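Local structure of chain length determinant protein (4E2H) at residues A15-P20 with L87-V92; P20-I25 with D45-L50. The protein probably sets the chain length of the lipopolysaccharide O-antigen, acting through this periplasmic domain at the inner membrane. All coordinates share one frame; numbering follows the deposited sequence.

Contact 1 of 2, residues A15-P20 with L87-V92; sequences AIITQP and LTVSYV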
ATOM      1  N   ALA C  15      29.901 -16.265 -11.220  1.00 37.52           N
ATOM      2  CA  ALA C  15      28.548 -16.100 -11.726  1.00 34.33           C
ATOM      3  C   ALA C  15      28.098 -14.670 -11.502  1.00 34.82           C
ATOM      4  O   ALA C  15      28.582 -13.999 -10.564  1.00 36.36           O
ATOM      5  CB  ALA C  15      27.613 -17.081 -11.069  1.00 32.22           C
ATOM      6  N   ILE C  16      27.203 -14.203 -12.376  1.00 39.54           N
ATOM      7  CA  ILE C  16      26.652 -12.852 -12.291  1.00 39.09           C
ATOM      8  C   ILE C  16      25.153 -12.934 -12.115  1.00 41.10           C
ATOM      9  O   ILE C  16      24.446 -13.486 -12.960  1.00 43.68           O
ATOM     10  CB  ILE C  16      26.913 -12.042 -13.567  1.00 39.98           C
ATOM     11  CG1 ILE C  16      28.415 -11.853 -13.791  1.00 44.07           C
ATOM     12  CG2 ILE C  16      26.233 -10.697 -13.506  1.00 36.29           C
ATOM     13  CD1 ILE C  16      28.732 -11.030 -15.063  1.00 40.93           C
ATOM     14  N   ILE C  17      24.659 -12.365 -11.029  1.00 41.58           N
ATOM     15  CA  ILE C  17      23.242 -12.448 -10.710  1.00 41.70           C
ATOM     16  C   ILE C  17      22.694 -11.062 -10.493  1.00 40.75           C
ATOM     17  O   ILE C  17      23.375 -10.191  -9.932  1.00 39.29           O
ATOM     18  CB  ILE C  17      23.019 -13.226  -9.421  1.00 42.50           C
ATOM     19  CG1 ILE C  17      23.740 -12.521  -8.268  1.00 42.96           C
ATOM     20  CG2 ILE C  17      23.521 -14.653  -9.576  1.00 41.13           C
ATOM     21  CD1 ILE C  17      23.399 -13.068  -6.888  1.00 44.06           C
ATOM     22  N   THR C  18      21.465 -10.853 -10.950  1.00 34.16           N
ATOM     23  CA  THR C  18      20.807  -9.574 -10.769  1.00 35.20           C
ATOM     24  C   THR C  18      19.402  -9.794 -10.178  1.00 36.02           C
ATOM     25  O   THR C  18      19.042 -10.916  -9.793  1.00 34.86           O
ATOM     26  CB  THR C  18      20.750  -8.808 -12.096  1.00 31.84           C
ATOM     27  OG1 THR C  18      20.423  -7.436 -11.839  1.00 36.49           O
ATOM     28  CG2 THR C  18      19.707  -9.420 -13.027  1.00 36.38           C
ATOM     29  N   GLN C  19      18.612  -8.728 -10.117  1.00 40.86           N
ATOM     30  CA  GLN C  19      17.277  -8.795  -9.540  1.00 43.52           C
ATOM     31  C   GLN C  19      16.337  -9.665 -10.377  1.00 42.47           C
ATOM     32  O   GLN C  19      16.430  -9.695 -11.595  1.00 44.09           O
ATOM     33  CB  GLN C  19      16.690  -7.392  -9.469  1.00 45.45           C
ATOM     34  CG  GLN C  19      16.352  -6.845 -10.842  1.00 43.76           C
ATOM     35  CD  GLN C  19      15.979  -5.387 -10.825  1.00 43.53           C
ATOM     36  OE1 GLN C  19      15.974  -4.737  -9.767  1.00 44.09           O
ATOM     37  NE2 GLN C  19      15.659  -4.853 -12.006  1.00 48.12           N
ATOM     38  N   PRO C  20      15.390 -10.341  -9.729  1.00 30.66           N
ATOM     39  CA  PRO C  20      14.530 -11.201 -10.561  1.00 30.60           C
ATOM     40  C   PRO C  20      13.626 -10.305 -11.412  1.00 28.60           C
ATOM     41  O   PRO C  20      13.280  -9.216 -10.918  1.00 28.36           O
ATOM     42  CB  PRO C  20      13.701 -11.966  -9.523  1.00 32.70           C
ATOM     43  CG  PRO C  20      13.577 -10.956  -8.325  1.00 30.08           C
ATOM     44  CD  PRO C  20      14.769  -9.981  -8.434  1.00 27.32           C
ATOM     45  N   LEU C  87      25.244  -7.914 -10.013  1.00 31.20           N
ATOM     46  CA  LEU C  87      26.117  -8.348  -8.932  1.00 29.91           C
ATOM     47  C   LEU C  87      26.909  -9.573  -9.361  1.00 30.95           C
ATOM     48  O   LEU C  87      26.395 -10.452 -10.059  1.00 29.80           O
ATOM     49  CB  LEU C  87      25.311  -8.655  -7.672  1.00 28.95           C
ATOM     50  CG  LEU C  87      24.941  -7.535  -6.680  1.00 36.65           C
ATOM     51  CD1 LEU C  87      23.879  -8.066  -5.695  1.00 33.64           C
ATOM     52  CD2 LEU C  87      26.159  -6.980  -5.902  1.00 27.97           C
ATOM     53  N   THR C  88      28.157  -9.628  -8.920  1.00 35.15           N
ATOM     54  CA  THR C  88      29.076 -10.665  -9.336  1.00 38.48           C
ATOM     55  C   THR C  88      29.546 -11.443  -8.133  1.00 39.21           C
ATOM     56  O   THR C  88      30.074 -10.863  -7.169  1.00 38.06           O
ATOM     57  CB  THR C  88      30.313 -10.059  -9.984  1.00 37.85           C
ATOM     58  OG1 THR C  88      29.925  -9.367 -11.179  1.00 37.59           O
ATOM     59  CG2 THR C  88      31.339 -11.163 -10.307  1.00 36.29           C
ATOM     60  N   VAL C  89      29.376 -12.761  -8.197  1.00 37.30           N
ATOM     61  CA  VAL C  89      29.788 -13.619  -7.098  1.00 37.84           C
ATOM     62  C   VAL C  89      30.833 -14.589  -7.588  1.00 42.80           C
ATOM     63  O   VAL C  89      30.766 -15.065  -8.727  1.00 42.25           O
ATOM     64  CB  VAL C  89      28.609 -14.415  -6.558  1.00 40.88           C
ATOM     65  CG1 VAL C  89      27.475 -13.466  -6.246  1.00 38.18           C
ATOM     66  CG2 VAL C  89      28.169 -15.465  -7.586  1.00 39.48           C
ATOM     67  N   SER C  90      31.798 -14.891  -6.730  1.00 66.30           N
ATOM     68  CA  SER C  90      32.890 -15.768  -7.124  1.00 64.75           C
ATOM     69  C   SER C  90      33.364 -16.593  -5.939  1.00 67.15           C
ATOM     70  O   SER C  90      33.463 -16.089  -4.813  1.00 69.45           O
ATOM     71  CB  SER C  90      34.060 -14.956  -7.684  1.00 64.71           C
ATOM     72  OG  SER C  90      34.887 -14.489  -6.630  1.00 70.88           O
ATOM     73  N   TYR C  91      33.658 -17.861  -6.198  1.00 48.82           N
ATOM     74  CA  TYR C  91      34.233 -18.717  -5.177  1.00 54.22           C
ATOM     75  C   TYR C  91      35.585 -19.292  -5.634  1.00 55.75           C
ATOM     76  O   TYR C  91      35.775 -19.628  -6.812  1.00 54.20           O
ATOM     77  CB  TYR C  91      33.252 -19.821  -4.778  1.00 51.82           C
ATOM     78  CG  TYR C  91      33.856 -20.840  -3.860  1.00 56.43           C
ATOM     79  CD1 TYR C  91      34.017 -20.574  -2.514  1.00 57.43           C
ATOM     80  CD2 TYR C  91      34.291 -22.067  -4.348  1.00 62.03           C
ATOM     81  CE1 TYR C  91      34.588 -21.511  -1.664  1.00 62.23           C
ATOM     82  CE2 TYR C  91      34.862 -23.009  -3.508  1.00 61.98           C
ATOM     83  CZ  TYR C  91      35.011 -22.726  -2.169  1.00 60.72           C
ATOM     84  OH  TYR C  91      35.579 -23.666  -1.341  1.00 65.27           O
ATOM     85  N   VAL C  92      36.519 -19.399  -4.693  1.00 49.57           N
ATOM     86  CA  VAL C  92      37.885 -19.836  -4.989  1.00 49.36           C
ATOM     87  C   VAL C  92      38.162 -21.267  -4.520  1.00 50.64           C
ATOM     88  O   VAL C  92      38.412 -21.492  -3.330  1.00 54.04           O
ATOM     89  CB  VAL C  92      38.912 -18.919  -4.305  1.00 42.84           C
ATOM     90  CG1 VAL C  92      40.325 -19.440  -4.560  1.00 48.76           C
ATOM     91  CG2 VAL C  92      38.756 -17.491  -4.790  1.00 40.88           C
TER
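Ala15 and Val89 face each other as an antiparallel hydrogen-bonded pair, Ala15 N giving to Val89 O at 2.9 Å and Val89 N to Ala15 O at 2.8 Å. Both bonds are close to straight. Two residues on from Ala15, and two back from Val89, Ile17 and Leu87 repeat the pairing less evenly: Ile17 N meets Leu87 O at 2.8 Å, whereas the return bond from Leu87 N to Ile17 O is bent to 141° and its donor stands off the carbonyl plane. The tightly packed face carries Ala15, Ile17, Leu87 and Val89. There CG2 of Val89 comes within 3.9 Å of Ala15 CB, while its other branch, CG1, meets Ile17 CD1 at 4.1 Å, the two side chains crossing at about a right angle. Ile17 CG1 sits between the backbone N and the carbonyl carbon (chi1 60°), and an extended chi2 of 170° carries CD1 on to that meeting. Strands 12-18 and 87-92 are neighbours in the middle of the antiparallel sheet of this periplasmic domain, flanked by 233-234 and 74-78. Helices cover the apolar face: Leu103 and Ile107 of the long helix 97-164 rest on Val89, and Phe54 of helix 43-65 on Ile17. Between the two hydrogen-bonded pairs, Ile16 and Thr88 form a non-hydrogen-bonded pair whose backbones are drawn close, Ile16 CA making a CA-H...O contact of 3.3 Å with Leu87 O. The reverse face, which carries their side chains, is more loosely built. The two meet obliquely, Ile16 CG1 lying 3.9 Å from Thr88 OG1. That hydroxyl is hydrogen-bonded to Ser79 OG, and Ser59 of the second subunit packs on Ile16. Thr88 remains partly exposed here.

Contact 2 of 2, residues P20-I25 with D45-L50; sequences PDVGQI and DLQETL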
ATOM      1  N   PRO C  20      15.390 -10.341  -9.729  1.00 30.66           N
ATOM      2  CA  PRO C  20      14.530 -11.201 -10.561  1.00 30.60           C
ATOM      3  C   PRO C  20      13.626 -10.305 -11.412  1.00 28.60           C
ATOM      4  O   PRO C  20      13.280  -9.216 -10.918  1.00 28.36           O
ATOM      5  CB  PRO C  20      13.701 -11.966  -9.523  1.00 32.70           C
ATOM      6  CG  PRO C  20      13.577 -10.956  -8.325  1.00 30.08           C
ATOM      7  CD  PRO C  20      14.769  -9.981  -8.434  1.00 27.32           C
ATOM      8  N   ASP C  21      13.251 -10.702 -12.633  1.00 39.60           N
ATOM      9  CA  ASP C  21      12.399  -9.818 -13.443  1.00 42.94           C
ATOM     10  C   ASP C  21      10.921  -9.881 -13.063  1.00 43.92           C
ATOM     11  O   ASP C  21      10.526 -10.630 -12.161  1.00 44.12           O
ATOM     12  CB  ASP C  21      12.607  -9.955 -14.970  1.00 45.25           C
ATOM     13  CG  ASP C  21      12.645 -11.406 -15.450  1.00 53.42           C
ATOM     14  OD1 ASP C  21      11.562 -12.046 -15.528  1.00 51.11           O
ATOM     15  OD2 ASP C  21      13.757 -11.898 -15.794  1.00 59.72           O
ATOM     16  N   VAL C  22      10.133  -9.062 -13.758  1.00 40.89           N
ATOM     17  CA  VAL C  22       8.705  -8.884 -13.509  1.00 41.19           C
ATOM     18  C   VAL C  22       7.895 -10.190 -13.603  1.00 45.69           C
ATOM     19  O   VAL C  22       7.138 -10.502 -12.687  1.00 43.51           O
ATOM     20  CB  VAL C  22       8.113  -7.802 -14.429  1.00 40.74           C
ATOM     21  CG1 VAL C  22       6.625  -7.696 -14.233  1.00 40.80           C
ATOM     22  CG2 VAL C  22       8.820  -6.457 -14.206  1.00 36.73           C
ATOM     23  N   GLY C  23       8.034 -10.950 -14.688  1.00 68.83           N
ATOM     24  CA  GLY C  23       7.435 -12.278 -14.742  1.00 66.15           C
ATOM     25  C   GLY C  23       8.422 -13.244 -14.084  1.00 70.36           C
ATOM     26  O   GLY C  23       9.517 -13.452 -14.594  1.00 78.94           O
ATOM     27  N   GLN C  24       8.012 -13.898 -13.002  1.00 65.73           N
ATOM     28  CA  GLN C  24       8.930 -14.277 -11.920  1.00 67.40           C
ATOM     29  C   GLN C  24       8.486 -13.253 -10.899  1.00 70.16           C
ATOM     30  O   GLN C  24       8.336 -12.089 -11.256  1.00 74.35           O
ATOM     31  CB  GLN C  24      10.393 -13.957 -12.276  1.00 69.12           C
ATOM     32  CG  GLN C  24      11.266 -15.059 -12.945  1.00 70.05           C
ATOM     33  CD  GLN C  24      12.752 -14.664 -13.050  1.00 69.08           C
ATOM     34  OE1 GLN C  24      13.086 -13.487 -13.192  1.00 68.62           O
ATOM     35  NE2 GLN C  24      13.644 -15.653 -12.952  1.00 70.61           N
ATOM     36  N   ILE C  25       8.234 -13.632  -9.657  1.00 61.88           N
ATOM     37  CA  ILE C  25       7.746 -12.627  -8.707  1.00 59.24           C
ATOM     38  C   ILE C  25       6.483 -11.841  -9.125  1.00 56.97           C
ATOM     39  O   ILE C  25       6.189 -10.796  -8.533  1.00 58.77           O
ATOM     40  CB  ILE C  25       8.833 -11.565  -8.364  1.00 56.88           C
ATOM     41  CG1 ILE C  25       8.665 -10.300  -9.217  1.00 49.79           C
ATOM     42  CG2 ILE C  25      10.241 -12.157  -8.481  1.00 56.78           C
ATOM     43  CD1 ILE C  25       9.052  -9.072  -8.459  1.00 49.85           C
ATOM     44  N   ASP C  45      10.381  -1.561  -6.730  1.00 54.92           N
ATOM     45  CA  ASP C  45      10.825  -1.537  -5.334  1.00 55.55           C
ATOM     46  C   ASP C  45      10.859  -2.930  -4.704  1.00 52.54           C
ATOM     47  O   ASP C  45      11.611  -3.169  -3.766  1.00 54.96           O
ATOM     48  CB  ASP C  45       9.933  -0.603  -4.498  1.00 60.84           C
ATOM     49  CG  ASP C  45      10.360   0.868  -4.588  1.00 71.57           C
ATOM     50  OD1 ASP C  45      11.283   1.265  -3.838  1.00 77.48           O
ATOM     51  OD2 ASP C  45       9.758   1.632  -5.382  1.00 71.97           O
ATOM     52  N   LEU C  46      10.041  -3.845  -5.215  1.00 44.17           N
ATOM     53  CA  LEU C  46       9.993  -5.216  -4.707  1.00 44.49           C
ATOM     54  C   LEU C  46      11.022  -6.119  -5.422  1.00 49.21           C
ATOM     55  O   LEU C  46      11.494  -7.138  -4.878  1.00 46.80           O
ATOM     56  CB  LEU C  46       8.581  -5.769  -4.861  1.00 45.05           C
ATOM     57  CG  LEU C  46       8.137  -7.085  -4.216  1.00 47.27           C
ATOM     58  CD1 LEU C  46       6.628  -7.225  -4.380  1.00 47.92           C
ATOM     59  CD2 LEU C  46       8.789  -8.264  -4.860  1.00 44.77           C
ATOM     60  N   GLN C  47      11.378  -5.759  -6.647  1.00 41.74           N
ATOM     61  CA  GLN C  47      12.530  -6.408  -7.245  1.00 44.36           C
ATOM     62  C   GLN C  47      13.726  -6.134  -6.316  1.00 39.88           C
ATOM     63  O   GLN C  47      14.332  -7.070  -5.777  1.00 38.45           O
ATOM     64  CB  GLN C  47      12.773  -5.935  -8.691  1.00 43.16           C
ATOM     65  CG  GLN C  47      11.660  -6.368  -9.654  1.00 42.24           C
ATOM     66  CD  GLN C  47      11.829  -5.824 -11.080  1.00 46.21           C
ATOM     67  OE1 GLN C  47      12.169  -4.655 -11.290  1.00 45.41           O
ATOM     68  NE2 GLN C  47      11.574  -6.677 -12.065  1.00 46.49           N
ATOM     69  N   GLU C  48      14.033  -4.851  -6.118  1.00 37.94           N
ATOM     70  CA  GLU C  48      15.122  -4.400  -5.247  1.00 38.88           C
ATOM     71  C   GLU C  48      15.207  -5.127  -3.891  1.00 38.17           C
ATOM     72  O   GLU C  48      16.256  -5.650  -3.521  1.00 35.79           O
ATOM     73  CB  GLU C  48      15.026  -2.881  -5.018  1.00 45.26           C
ATOM     74  CG  GLU C  48      15.705  -2.021  -6.110  1.00 54.33           C
ATOM     75  CD  GLU C  48      15.912  -0.539  -5.678  1.00 66.26           C
ATOM     76  OE1 GLU C  48      15.676  -0.213  -4.480  1.00 57.38           O
ATOM     77  OE2 GLU C  48      16.313   0.294  -6.539  1.00 68.31           O
ATOM     78  N   THR C  49      14.106  -5.130  -3.149  1.00 39.81           N
ATOM     79  CA  THR C  49      14.035  -5.741  -1.824  1.00 36.32           C
ATOM     80  C   THR C  49      14.427  -7.216  -1.872  1.00 35.74           C
ATOM     81  O   THR C  49      15.085  -7.730  -0.963  1.00 36.86           O
ATOM     82  CB  THR C  49      12.602  -5.628  -1.259  1.00 42.78           C
ATOM     83  OG1 THR C  49      12.159  -4.267  -1.361  1.00 46.34           O
ATOM     84  CG2 THR C  49      12.523  -6.111   0.207  1.00 34.93           C
ATOM     85  N   LEU C  50      14.024  -7.894  -2.938  1.00 27.09           N
ATOM     86  CA  LEU C  50      14.311  -9.315  -3.073  1.00 26.80           C
ATOM     87  C   LEU C  50      15.789  -9.560  -3.352  1.00 27.80           C
ATOM     88  O   LEU C  50      16.454 -10.345  -2.657  1.00 24.72           O
ATOM     89  CB  LEU C  50      13.464  -9.927  -4.177  1.00 27.09           C
ATOM     90  CG  LEU C  50      11.983 -10.132  -3.834  1.00 31.01           C
ATOM     91  CD1 LEU C  50      11.247 -10.806  -4.989  1.00 28.08           C
ATOM     92  CD2 LEU C  50      11.860 -11.001  -2.586  1.00 29.76           C
TER
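The loop joining strand 12-18 to helix 26-35 turns at residues 20-25 and closes against helix 43-65, in a buried loop-to-helix contact whose last loop residue, Ile25, is the N-cap of helix 26-35. Gln47 reaches from the helix into this turn. Its CG lies anti to its own carbonyl carbon (chi1 -67°), 3.5 Å from Pro20 O, and the chain runs on extended to bring the amide up to the loop backbone. NE2 then stands 3.3 Å from Val22 N, two donors with no bond between them, and the Val22 side chain crosses the glutamine at a slant, CG2 3.5 Å from the same NE2. Apolar side chains pack beside the glutamine. Ile25 is the one that touches it, lying across the Gln47 chain at about a right angle with CD1 3.9 Å from Gln47 CG, and it runs antiparallel to both the Leu46 and the Leu50 side chains. Its CG2 branch meets Leu50 CD1 at 3.9 Å. Tyr28, Asn29 and Met32 of helix 26-35 also pack on Leu46. On the outer side of the loop Asp21 points away from the helix and forms a salt bridge through OD1 with Lys120 of the second subunit, where Leu128 packs on Val22. Leu50 CD1 also touches the proline ring, 4.1 Å from Pro20 CG, while Ile25 CD1 ends 3.7 Å from Leu46 CD2.

How the contacts relate
The centres of contacts 1 and 2 lie about 16 Å apart. Both are buried, contact 1 farther from the middle of the elongated chain, and they share Pro20, two residues past the end of strand 12-18, which touches its partner segment only in contact 2. Contact 1 joins strands about 70 residues apart in sequence through backbone bonds, with side chains divided between two faces. Contact 2 brings a loop onto a helix only some 20 residues later, and relies on side chains, apolar branches beside one reaching glutamine. Helix 43-65 serves both, packing on the sheet at Ile17 and Leu87, and Gln19 lies against Gln47 between them. Each contact also borders the second subunit, contact 1 by packing alone.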